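Local coordinates for chloride intracellular channel Clic (Drosophila melanogaster, PDB 2YV7), which might insert into membranes to form pH-dependent chloride ion channels, and may play a role in ethanol sensitivity, at residues P180-Q183 / H184-V187. Numbering follows the deposited sequence.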
loop_
_atom_site.group_PDB
_atom_site.type_symbol
_atom_site.label_atom_id
_atom_site.label_comp_id
_atom_site.label_asym_id
_atom_site.label_seq_id
_atom_site.Cartn_x
_atom_site.Cartn_y
_atom_site.Cartn_z
ATOM N N PRO A 180 1.079 -0.589 3.086
ATOM C CA PRO A 180 0.486 -1.739 2.365
ATOM C C PRO A 180 1.310 -3.047 2.550
ATOM O O PRO A 180 0.743 -4.115 2.830
ATOM C CB PRO A 180 0.444 -1.268 0.900
ATOM C CG PRO A 180 0.403 0.238 0.968
ATOM C CD PRO A 180 1.312 0.560 2.152
ATOM N N ARG A 181 2.657 -2.930 2.588
ATOM C CA ARG A 181 3.444 -4.186 2.809
ATOM C C ARG A 181 3.260 -4.724 4.237
ATOM O O ARG A 181 3.193 -5.896 4.422
ATOM C CB ARG A 181 4.933 -3.933 2.482
ATOM C CG ARG A 181 5.129 -3.714 0.975
ATOM C CD ARG A 181 6.390 -2.825 0.718
ATOM N NE ARG A 181 6.565 -2.907 -0.730
ATOM C CZ ARG A 181 5.813 -2.228 -1.623
ATOM N NH1 ARG A 181 4.877 -1.387 -1.197
ATOM N NH2 ARG A 181 6.036 -2.399 -2.930
ATOM N N LEU A 182 3.141 -3.868 5.267
ATOM C CA LEU A 182 2.871 -4.329 6.631
ATOM C C LEU A 182 1.537 -5.070 6.707
ATOM O O LEU A 182 1.415 -6.165 7.321
ATOM C CB LEU A 182 2.878 -3.123 7.591
ATOM C CG LEU A 182 4.250 -2.473 7.810
ATOM C CD1 LEU A 182 4.051 -1.406 8.815
ATOM C CD2 LEU A 182 5.192 -3.569 8.509
ATOM N N GLN A 183 0.569 -4.562 5.991
ATOM C CA GLN A 183 -0.726 -5.249 5.954
ATOM C C GLN A 183 -0.659 -6.630 5.250
ATOM O O GLN A 183 -1.209 -7.594 5.822
ATOM C CB GLN A 183 -1.772 -4.317 5.280
ATOM C CG GLN A 183 -3.203 -4.928 5.420
ATOM C CD GLN A 183 -3.769 -4.818 6.853
ATOM O OE1 GLN A 183 -3.108 -4.328 7.747
ATOM N NE2 GLN A 183 -5.046 -5.263 7.055
ATOM N N HIS A 184 0.069 -6.805 4.127
ATOM C CA HIS A 184 0.195 -8.131 3.512
ATOM C C HIS A 184 0.986 -9.045 4.448
ATOM O O HIS A 184 0.690 -10.198 4.590
ATOM C CB HIS A 184 0.949 -8.002 2.187
ATOM C CG HIS A 184 0.108 -7.532 1.037
ATOM N ND1 HIS A 184 -0.701 -6.403 1.103
ATOM C CD2 HIS A 184 0.052 -7.957 -0.247
ATOM C CE1 HIS A 184 -1.314 -6.242 -0.071
ATOM N NE2 HIS A 184 -0.815 -7.119 -0.916
ATOM N N ILE A 185 2.019 -8.497 5.099
ATOM C CA ILE A 185 2.790 -9.277 6.105
ATOM C C ILE A 185 1.870 -9.817 7.191
ATOM O O ILE A 185 1.921 -11.031 7.418
ATOM C CB ILE A 185 3.925 -8.445 6.710
ATOM C CG1 ILE A 185 5.060 -8.260 5.673
ATOM C CG2 ILE A 185 4.559 -9.171 7.912
ATOM C CD1 ILE A 185 6.098 -7.166 6.164
ATOM N N ARG A 186 1.041 -8.974 7.786
ATOM C CA ARG A 186 0.125 -9.394 8.845
ATOM C C ARG A 186 -0.832 -10.424 8.296
ATOM O O ARG A 186 -0.952 -11.526 8.849
ATOM C CB ARG A 186 -0.682 -8.230 9.426
ATOM C CG ARG A 186 0.111 -7.226 10.224
ATOM C CD ARG A 186 -0.823 -6.389 11.064
ATOM N NE ARG A 186 -1.504 -7.180 12.115
ATOM C CZ ARG A 186 -2.451 -6.673 12.906
ATOM N NH1 ARG A 186 -2.917 -5.405 12.771
ATOM N NH2 ARG A 186 -2.952 -7.468 13.837
ATOM N N VAL A 187 -1.524 -10.091 7.207
ATOM C CA VAL A 187 -2.638 -10.971 6.754
ATOM C C VAL A 187 -2.155 -12.278 6.137
ATOM O O VAL A 187 -2.599 -13.373 6.533
ATOM C CB VAL A 187 -3.571 -10.159 5.797
ATOM C CG1 VAL A 187 -4.616 -11.054 5.180
ATOM C CG2 VAL A 187 -4.218 -8.968 6.587
#
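His184 bonds through its backbone N to Pro180 O, one turn back in the same helix. The two atoms lie 3.1 Å apart, and the bond is fairly straight. The ring adds a weak bond from ND1 to Pro180 O at 3.2 Å, bent to 130° at the hydrogen. CG beside the backbone N (chi1 -80°) sets the ring back along the helix, and its turn about CB-CG brings ND1 near the oxygen. The other ring nitrogen, NE2, donates to Ala39 O, just before helix 41-55. If both nitrogens donate, the ring would probably be protonated at both. With an alanine in its place, Ala39 O is likely to lose its ring donor, and Pro180 O would keep the backbone bond but not the weak ring one.

Three further i to i+4 backbone bonds follow. Ile185 N meets Arg181 O, Arg186 N meets Leu182 O, and Val187 N meets Gln183 O, each at 2.9 Å. The helix, 173-193, belongs to the all-helical C-terminal part of a GST-like fold. It is kinked at Pro180, whose N has no bond to the preceding turn. Pro180 and His184 both pack on Leu41 of helix 41-55, in the thioredoxin-like N-terminal domain, so this face joins the two domains.

Side-chain contacts between the turns are light. Leu182 CD2 comes within 4.4 Å of Ile185 CD1. The methyl CG2 of Val187 packs 3.8 Å from the amide nitrogen NE2 of Gln183, a van der Waals contact, and the two side chains cross at a slant.

The polar ends of Gln183 and Arg186 bond to other parts of the chain. The Gln183 amide is held at both ends, OE1 by Tyr212 OH and NE2 by Thr251 O. Arg186 NH1 bonds to Tyr212 OH and Tyr253 O, and Arg186 makes a cation-pi contact with Tyr253.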